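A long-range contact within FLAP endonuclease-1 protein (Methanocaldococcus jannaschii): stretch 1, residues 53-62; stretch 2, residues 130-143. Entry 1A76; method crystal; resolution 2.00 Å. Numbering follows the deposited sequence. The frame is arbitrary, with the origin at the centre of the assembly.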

# COMPACT_ATOMS: atom_id res chain seq x y z
N GLU A 53 -11.49 -9.40 -18.96
CA GLU A 53 -10.61 -8.48 -18.23
C GLU A 53 -10.85 -8.62 -16.74
O GLU A 53 -11.98 -8.77 -16.30
CB GLU A 53 -10.86 -7.03 -18.65
CG GLU A 53 -10.41 -6.68 -20.05
CD GLU A 53 -10.92 -5.33 -20.52
OE1 GLU A 53 -12.12 -5.03 -20.30
OE2 GLU A 53 -10.13 -4.57 -21.11
N ILE A 54 -9.77 -8.57 -15.96
CA ILE A 54 -9.87 -8.73 -14.51
C ILE A 54 -10.50 -7.52 -13.82
O ILE A 54 -10.02 -6.38 -13.94
CB ILE A 54 -8.50 -9.01 -13.90
CG1 ILE A 54 -8.02 -10.40 -14.35
CG2 ILE A 54 -8.58 -8.97 -12.38
CD1 ILE A 54 -6.56 -10.66 -14.04
N THR A 55 -11.57 -7.79 -13.07
CA THR A 55 -12.32 -6.74 -12.36
C THR A 55 -12.20 -6.83 -10.84
O THR A 55 -12.81 -6.06 -10.10
CB THR A 55 -13.81 -6.80 -12.74
OG1 THR A 55 -14.34 -8.09 -12.40
CG2 THR A 55 -13.99 -6.58 -14.23
N SER A 56 -11.40 -7.78 -10.38
CA SER A 56 -11.15 -7.99 -8.96
C SER A 56 -10.87 -6.69 -8.18
O SER A 56 -11.46 -6.47 -7.11
CB SER A 56 -9.95 -8.95 -8.81
OG SER A 56 -10.40 -10.28 -8.66
N ALA A 57 -9.99 -5.85 -8.71
CA ALA A 57 -9.63 -4.59 -8.05
C ALA A 57 -10.77 -3.57 -7.99
O ALA A 57 -10.95 -2.89 -6.97
CB ALA A 57 -8.45 -3.96 -8.75
N TYR A 58 -11.52 -3.44 -9.07
CA TYR A 58 -12.63 -2.50 -9.11
C TYR A 58 -13.69 -2.89 -8.06
O TYR A 58 -14.30 -2.02 -7.41
CB TYR A 58 -13.25 -2.47 -10.53
CG TYR A 58 -12.23 -2.38 -11.67
CD1 TYR A 58 -11.01 -1.72 -11.49
CD2 TYR A 58 -12.49 -2.95 -12.91
CE1 TYR A 58 -10.08 -1.63 -12.52
CE2 TYR A 58 -11.56 -2.87 -13.95
CZ TYR A 58 -10.35 -2.22 -13.74
OH TYR A 58 -9.41 -2.17 -14.73
N ASN A 59 -13.90 -4.19 -7.89
CA ASN A 59 -14.87 -4.71 -6.92
C ASN A 59 -14.47 -4.32 -5.49
O ASN A 59 -15.30 -3.85 -4.71
CB ASN A 59 -14.96 -6.26 -7.07
CG ASN A 59 -15.93 -6.89 -6.08
OD1 ASN A 59 -15.69 -6.91 -4.88
ND2 ASN A 59 -17.03 -7.43 -6.60
N GLY A 60 -13.21 -4.49 -5.14
CA GLY A 60 -12.77 -4.13 -3.80
C GLY A 60 -12.79 -2.63 -3.57
O GLY A 60 -13.20 -2.16 -2.51
N VAL A 61 -12.36 -1.86 -4.57
CA VAL A 61 -12.33 -0.41 -4.45
C VAL A 61 -13.73 0.14 -4.14
O VAL A 61 -13.92 0.94 -3.22
CB VAL A 61 -11.81 0.22 -5.77
CG1 VAL A 61 -12.00 1.73 -5.76
CG2 VAL A 61 -10.35 -0.12 -5.94
N PHE A 62 -14.70 -0.30 -4.92
CA PHE A 62 -16.08 0.14 -4.79
C PHE A 62 -16.73 -0.31 -3.48
O PHE A 62 -17.04 0.52 -2.63
CB PHE A 62 -16.90 -0.39 -5.98
CG PHE A 62 -18.32 0.11 -6.01
CD1 PHE A 62 -18.60 1.46 -6.22
CD2 PHE A 62 -19.38 -0.78 -5.85
CE1 PHE A 62 -19.90 1.92 -6.27
CE2 PHE A 62 -20.70 -0.33 -5.89
CZ PHE A 62 -20.97 1.03 -6.10
N LYS A 130 -2.72 0.43 -16.35
CA LYS A 130 -4.05 0.77 -16.85
C LYS A 130 -5.13 0.42 -15.82
O LYS A 130 -6.10 1.17 -15.65
CB LYS A 130 -4.35 0.01 -18.14
CG LYS A 130 -5.83 -0.00 -18.53
CD LYS A 130 -6.35 1.43 -18.71
CE LYS A 130 -7.75 1.46 -19.31
NZ LYS A 130 -7.99 2.71 -20.09
N MET A 131 -4.97 -0.71 -15.15
CA MET A 131 -5.93 -1.14 -14.14
C MET A 131 -5.86 -0.19 -12.95
O MET A 131 -6.89 0.15 -12.36
CB MET A 131 -5.62 -2.56 -13.66
CG MET A 131 -6.65 -3.10 -12.69
SD MET A 131 -6.25 -4.73 -12.03
CE MET A 131 -6.44 -5.77 -13.50
N VAL A 132 -4.64 0.22 -12.62
CA VAL A 132 -4.41 1.17 -11.53
C VAL A 132 -5.05 2.51 -11.90
O VAL A 132 -5.66 3.17 -11.07
CB VAL A 132 -2.89 1.40 -11.30
CG1 VAL A 132 -2.68 2.49 -10.25
CG2 VAL A 132 -2.21 0.10 -10.87
N GLU A 133 -4.88 2.91 -13.16
CA GLU A 133 -5.47 4.18 -13.60
C GLU A 133 -7.01 4.09 -13.54
O GLU A 133 -7.67 5.05 -13.16
CB GLU A 133 -4.99 4.51 -15.01
CG GLU A 133 -3.59 5.18 -15.12
CD GLU A 133 -2.68 4.97 -13.90
OE1 GLU A 133 -2.77 5.76 -12.93
OE2 GLU A 133 -1.85 4.03 -13.91
N ASN A 134 -7.55 2.92 -13.90
CA ASN A 134 -9.00 2.67 -13.87
C ASN A 134 -9.55 2.74 -12.44
O ASN A 134 -10.68 3.16 -12.21
CB ASN A 134 -9.30 1.28 -14.46
CG ASN A 134 -9.39 1.29 -15.98
OD1 ASN A 134 -9.45 0.23 -16.62
ND2 ASN A 134 -9.40 2.48 -16.57
N CYS A 135 -8.74 2.32 -11.47
CA CYS A 135 -9.14 2.35 -10.07
C CYS A 135 -9.22 3.80 -9.60
O CYS A 135 -10.12 4.17 -8.84
CB CYS A 135 -8.13 1.58 -9.22
SG CYS A 135 -8.34 -0.22 -9.34
N LYS A 136 -8.29 4.63 -10.05
CA LYS A 136 -8.27 6.04 -9.68
C LYS A 136 -9.50 6.71 -10.28
O LYS A 136 -10.13 7.55 -9.65
CB LYS A 136 -7.00 6.71 -10.21
CG LYS A 136 -5.72 6.18 -9.60
CD LYS A 136 -4.52 6.83 -10.28
CE LYS A 136 -3.25 6.73 -9.45
NZ LYS A 136 -2.04 7.08 -10.26
N TYR A 137 -9.83 6.35 -11.52
CA TYR A 137 -10.99 6.93 -12.21
C TYR A 137 -12.25 6.57 -11.44
O TYR A 137 -13.13 7.41 -11.23
CB TYR A 137 -11.08 6.38 -13.63
CG TYR A 137 -12.37 6.74 -14.37
CD1 TYR A 137 -12.73 8.08 -14.56
CD2 TYR A 137 -13.20 5.75 -14.91
CE1 TYR A 137 -13.89 8.42 -15.27
CE2 TYR A 137 -14.37 6.09 -15.62
CZ TYR A 137 -14.70 7.42 -15.79
OH TYR A 137 -15.84 7.78 -16.49
N LEU A 138 -12.34 5.31 -11.03
CA LEU A 138 -13.51 4.84 -10.29
C LEU A 138 -13.65 5.63 -8.98
O LEU A 138 -14.76 6.00 -8.59
CB LEU A 138 -13.37 3.34 -9.99
CG LEU A 138 -14.43 2.69 -9.08
CD1 LEU A 138 -15.81 2.86 -9.70
CD2 LEU A 138 -14.10 1.21 -8.86
N LEU A 139 -12.53 5.89 -8.32
CA LEU A 139 -12.58 6.63 -7.06
C LEU A 139 -13.08 8.05 -7.31
O LEU A 139 -13.83 8.60 -6.52
CB LEU A 139 -11.20 6.67 -6.42
CG LEU A 139 -10.75 5.36 -5.76
CD1 LEU A 139 -9.28 5.49 -5.38
CD2 LEU A 139 -11.61 5.08 -4.53
N SER A 140 -12.65 8.63 -8.43
CA SER A 140 -13.08 9.99 -8.78
C SER A 140 -14.59 9.99 -9.00
O SER A 140 -15.30 10.91 -8.58
CB SER A 140 -12.38 10.45 -10.05
OG SER A 140 -13.03 9.89 -11.18
N LEU A 141 -15.08 8.96 -9.68
CA LEU A 141 -16.51 8.85 -9.95
C LEU A 141 -17.24 8.69 -8.62
O LEU A 141 -18.34 9.19 -8.44
CB LEU A 141 -16.79 7.64 -10.84
CG LEU A 141 -16.36 7.81 -12.30
CD1 LEU A 141 -16.67 6.54 -13.07
CD2 LEU A 141 -17.07 9.02 -12.91
N MET A 142 -16.59 8.00 -7.68
CA MET A 142 -17.19 7.77 -6.38
C MET A 142 -17.09 8.98 -5.45
O MET A 142 -17.68 8.97 -4.37
CB MET A 142 -16.53 6.56 -5.71
CG MET A 142 -16.80 5.24 -6.40
SD MET A 142 -15.82 3.95 -5.63
CE MET A 142 -16.47 3.94 -3.97
N GLY A 143 -16.36 10.00 -5.87
CA GLY A 143 -16.19 11.21 -5.08
C GLY A 143 -15.24 11.01 -3.93
O GLY A 143 -15.21 11.81 -2.98

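Sulfur runs the length of this contact: Met 131, Cys 135 and Met 142 lie along one helix, and each packs against the other stretch. Two of them meet aromatic rings at the edge. Cys 135 SG lies 4.9 Å from the centroid of the Tyr 58 ring, with the closest approach to Tyr 58 CD1 at 3.7 Å, and Met 142 SD lies 5.1 Å from the centroid of the Phe 62 ring, 3.8 Å from Phe 62 CD1. Both sulfurs sit near the ring plane.

The helices run nearly the same way, at 27°, with axes 9.8 Å apart at closest approach. Their backbones come nearest at Tyr 58 and Cys 135, whose CA atoms are 6.1 Å apart. Here Tyr 58 acts as a knob, seated among Met 131, Asn 134, Cys 135 and Leu 138. Its CA-to-CB bond points sideways, but the m rotamer carries the ring into the hole and brings Tyr 58 OH within 3.1 Å of Asn 134 OD1; the geometry leaves open whether these two share a hydrogen bond.

Small and branched side chains fill in around the knob. Ala 57 CB rests 3.8 Å from Cys 135 SG and 4.0 Å from Met 131 SD. One turn on, Val 61 points toward the partner helix and spreads its methyls: CG2 reaches Cys 135 SG at 4.0 Å, while CG1 meets Leu 138 CD2 at 3.8 Å and Leu 139 CD2 at 3.6 Å. Leu 138 CD2 also packs 3.5 Å from Tyr 58 O, a carbonyl already engaged by Phe 62 N within its own helix.

What the contact shows is mostly close packing: 566 Å² is buried, largely by apolar and sulfur-bearing residues together with the Tyr 58 knob, with no clear hydrogen bond across the contact.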